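Local structure of cytochrome c' (Rhodopseudomonas palustris, 1MQV) at residues T90-Q93 against G94-K97; V36-K39 against S40-A43. The protein carries a covalently bound high-spin heme c that lacks a sixth ligand and serves as an electron-transfer protein whose exact physiological role is not known. The protein carries 3 engineered substitutions. All coordinates share one frame; numbering follows the deposited sequence.

Interaction 1 of 2, residues T90-Q93 against G94-K97; sequences TAAQ and GTIK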
loop_
_atom_site.group_PDB
_atom_site.type_symbol
_atom_site.label_atom_id
_atom_site.label_comp_id
_atom_site.label_asym_id
_atom_site.label_seq_id
_atom_site.Cartn_x
_atom_site.Cartn_y
_atom_site.Cartn_z
ATOM N N THR A 90 -2.251 -2.272 -10.151
ATOM C CA THR A 90 -2.634 -3.162 -11.223
ATOM C C THR A 90 -2.398 -2.514 -12.578
ATOM O O THR A 90 -1.945 -3.176 -13.521
ATOM C CB THR A 90 -4.107 -3.589 -11.063
ATOM O OG1 THR A 90 -4.207 -4.354 -9.852
ATOM C CG2 THR A 90 -4.550 -4.447 -12.235
ATOM N N ALA A 91 -2.694 -1.233 -12.695
ATOM C CA ALA A 91 -2.456 -0.561 -13.984
ATOM C C ALA A 91 -0.936 -0.455 -14.237
ATOM O O ALA A 91 -0.459 -0.585 -15.364
ATOM C CB ALA A 91 -3.123 0.815 -13.981
ATOM N N ALA A 92 -0.164 -0.250 -13.182
ATOM C CA ALA A 92 1.283 -0.141 -13.322
ATOM C C ALA A 92 1.949 -1.446 -13.794
ATOM O O ALA A 92 3.034 -1.402 -14.372
ATOM C CB ALA A 92 1.925 0.368 -11.967
ATOM N N GLN A 93 1.307 -2.595 -13.600
ATOM C CA GLN A 93 1.889 -3.849 -14.082
ATOM C C GLN A 93 1.844 -3.787 -15.590
ATOM O O GLN A 93 2.693 -4.350 -16.263
ATOM C CB GLN A 93 1.096 -5.055 -13.578
ATOM C CG GLN A 93 1.197 -5.186 -12.049
ATOM C CD GLN A 93 0.310 -6.284 -11.451
ATOM O OE1 GLN A 93 -0.292 -6.089 -10.398
ATOM N NE2 GLN A 93 0.261 -7.440 -12.094
ATOM N N GLY A 94 0.859 -3.071 -16.117
ATOM C CA GLY A 94 0.756 -2.944 -17.554
ATOM C C GLY A 94 1.569 -1.778 -18.099
ATOM O O GLY A 94 2.100 -1.855 -19.209
ATOM N N THR A 95 1.705 -0.700 -17.324
ATOM C CA THR A 95 2.435 0.474 -17.816
ATOM C C THR A 95 3.927 0.513 -17.513
ATOM O O THR A 95 4.672 1.213 -18.199
ATOM C CB THR A 95 1.807 1.770 -17.291
ATOM O OG1 THR A 95 1.968 1.850 -15.866
ATOM C CG2 THR A 95 0.319 1.800 -17.632
ATOM N N ILE A 96 4.378 -0.201 -16.479
ATOM C CA ILE A 96 5.816 -0.191 -16.171
ATOM C C ILE A 96 6.522 -1.410 -16.788
ATOM O O ILE A 96 6.486 -2.524 -16.269
ATOM C CB ILE A 96 6.040 -0.096 -14.635
ATOM C CG1 ILE A 96 5.497 1.263 -14.172
ATOM C CG2 ILE A 96 7.569 -0.214 -14.292
ATOM C CD1 ILE A 96 5.548 1.500 -12.648
ATOM N N LYS A 97 7.206 -1.168 -17.902
ATOM C CA LYS A 97 7.833 -2.242 -18.663
ATOM C C LYS A 97 9.357 -2.121 -18.817
ATOM O O LYS A 97 10.015 -3.029 -19.351
ATOM C CB LYS A 97 7.197 -2.277 -20.056
ATOM C CG LYS A 97 7.624 -1.071 -20.897
ATOM C CD LYS A 97 6.986 -1.045 -22.262
ATOM C CE LYS A 97 5.592 -0.467 -22.190
ATOM N NZ LYS A 97 4.939 -0.443 -23.524
#

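Interaction 2 of 2, residues V36-K39 against S40-A43; sequences VVQK and SLAA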
loop_
_atom_site.group_PDB
_atom_site.type_symbol
_atom_site.label_atom_id
_atom_site.label_comp_id
_atom_site.label_asym_id
_atom_site.label_seq_id
_atom_site.Cartn_x
_atom_site.Cartn_y
_atom_site.Cartn_z
ATOM N N VAL A 36 11.221 -8.297 -10.600
ATOM C CA VAL A 36 11.148 -7.794 -9.223
ATOM C C VAL A 36 10.079 -6.717 -9.102
ATOM O O VAL A 36 9.355 -6.663 -8.126
ATOM C CB VAL A 36 12.512 -7.175 -8.772
ATOM C CG1 VAL A 36 12.324 -6.382 -7.437
ATOM C CG2 VAL A 36 13.559 -8.291 -8.612
ATOM N N VAL A 37 10.005 -5.839 -10.102
ATOM C CA VAL A 37 9.022 -4.762 -10.092
ATOM C C VAL A 37 7.613 -5.322 -10.211
ATOM O O VAL A 37 6.715 -4.920 -9.472
ATOM C CB VAL A 37 9.331 -3.794 -11.234
ATOM C CG1 VAL A 37 8.244 -2.780 -11.376
ATOM C CG2 VAL A 37 10.621 -3.101 -10.929
ATOM N N GLN A 38 7.417 -6.282 -11.112
ATOM C CA GLN A 38 6.105 -6.919 -11.275
ATOM C C GLN A 38 5.685 -7.608 -9.978
ATOM O O GLN A 38 4.504 -7.579 -9.580
ATOM C CB GLN A 38 6.183 -7.958 -12.366
ATOM C CG GLN A 38 6.004 -7.382 -13.737
ATOM C CD GLN A 38 4.577 -6.883 -13.950
ATOM O OE1 GLN A 38 4.245 -5.755 -13.598
ATOM N NE2 GLN A 38 3.724 -7.740 -14.504
ATOM N N LYS A 39 6.656 -8.242 -9.330
ATOM C CA LYS A 39 6.367 -8.945 -8.064
ATOM C C LYS A 39 5.893 -7.950 -6.975
ATOM O O LYS A 39 4.908 -8.206 -6.256
ATOM C CB LYS A 39 7.615 -9.697 -7.627
ATOM C CG LYS A 39 7.550 -10.422 -6.280
ATOM C CD LYS A 39 8.850 -11.138 -6.039
ATOM C CE LYS A 39 8.902 -11.769 -4.649
ATOM N NZ LYS A 39 7.978 -12.913 -4.521
ATOM N N SER A 40 6.589 -6.815 -6.862
ATOM C CA SER A 40 6.235 -5.779 -5.895
ATOM C C SER A 40 4.893 -5.174 -6.208
ATOM O O SER A 40 4.111 -4.954 -5.311
ATOM C CB SER A 40 7.281 -4.633 -5.864
ATOM O OG SER A 40 8.520 -5.103 -5.346
ATOM N N LEU A 41 4.613 -4.877 -7.480
ATOM C CA LEU A 41 3.334 -4.271 -7.780
ATOM C C LEU A 41 2.187 -5.252 -7.500
ATOM O O LEU A 41 1.110 -4.864 -7.045
ATOM C CB LEU A 41 3.317 -3.832 -9.249
ATOM C CG LEU A 41 4.278 -2.682 -9.521
ATOM C CD1 LEU A 41 4.345 -2.420 -11.043
ATOM C CD2 LEU A 41 3.730 -1.426 -8.838
ATOM N N ALA A 42 2.419 -6.525 -7.769
ATOM C CA ALA A 42 1.381 -7.527 -7.574
ATOM C C ALA A 42 1.095 -7.629 -6.072
ATOM O O ALA A 42 -0.061 -7.722 -5.661
ATOM C CB ALA A 42 1.841 -8.876 -8.141
ATOM N N ALA A 43 2.142 -7.565 -5.256
ATOM C CA ALA A 43 1.949 -7.659 -3.790
ATOM C C ALA A 43 1.166 -6.475 -3.288
ATOM O O ALA A 43 0.231 -6.626 -2.485
ATOM C CB ALA A 43 3.252 -7.695 -3.085
#

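Interaction 1 of 2, residues T90-Q93 against G94-K97
The backbone carbonyl of A91 meets G94 and T95 in the last turn of helix 75-95, so this is a local contact at a helix C-terminus, just before the short connection to helix 99-120. Two amides converge on A91 O. T95 N lies 2.9 Å from A91 O, in the carbonyl plane and with an N-H...O angle of 144°, the usual i to i+4 bond. G94 N reaches the same oxygen as an i to i+3 bond, but from 57° above that plane, as in a turn tightening toward 3-10 geometry. The T95 hydroxyl, placed between its own backbone N and carbonyl carbon (chi1 66°), is turned back over the preceding turn: OG1 makes a weak bond of 3.5 Å to A91 O and rests 3.3 Å from A92 CA. One step on, I96 N donates to A92 O at 2.8 Å, although I96 is the first residue to leave helical backbone angles. Its CD1 comes to 3.9 Å from A92 CB, and the buried isoleucine also packs on L102, N105 and I106 of helix 99-120. The chemistry implies a helix end with sharing at one carbonyl, A91 O, which takes two amides and a weak hydroxyl; the I96 N to A92 O bond then closes the helix, while the apolar A92-I96 pair packs on helix 99-120, A92 through V109.

Interaction 2 of 2, residues V36-K39 against S40-A43
S40 begins the second segment by donating its amide to V36 O, with S40 N 3.0 Å from V36 O. Its hydroxyl lies beside the backbone N (chi1 -67°), which sets OG 3.3 Å from V36 O; the hydrogen bond of that hydroxyl, however, is made to A18 O of helix 4-27. L41 follows with the straightest bond of the four, L41 N to V37 O at 2.9 Å and 163°. The V37 and L41 side chains lie side by side and point the same way: V37 CG1, anti to its backbone N (chi1 172°), is 3.9 Å from L41 CD1. The leucine branch also bends back over the backbone, with CG 3.3 Å from V37 O. A42 and A43 continue the ladder onto Q38 O and K39 O, each at 3.0 Å from the amide N; the A42 methyl settles against the preceding turn, CB 3.3 Å from Q38 O. Four successive i to i+4 bonds of similar length are the mark of regular alpha-helix. Within the four-helix bundle, V36, V37 and S40 pack against P21, I22 and M25 of helix 4-27, whereas Q38 and L41 meet A92 and Q93 of helix 75-95.

In the fold
Interaction 2 comes first along the chain, on helix 34-50, and interaction 1 follows at the end of helix 75-95, the next helix in sequence. Their centres are 10 Å apart, on the same side of the chain's centre, and they touch directly: Q93 CG is 3.8 Å from L41 CB, and L41 CD1 is 3.7 Å from A92 O. One is regular bonding in the first half of helix 34-50, the other a helix terminus. V37 also reaches I96, so the connection beyond residue 95 is packed against helix 34-50. Both contacts belong to the four-helix bundle that holds the heme, which lies about 8 Å from the L41 side chain and about 11 Å from that of A92.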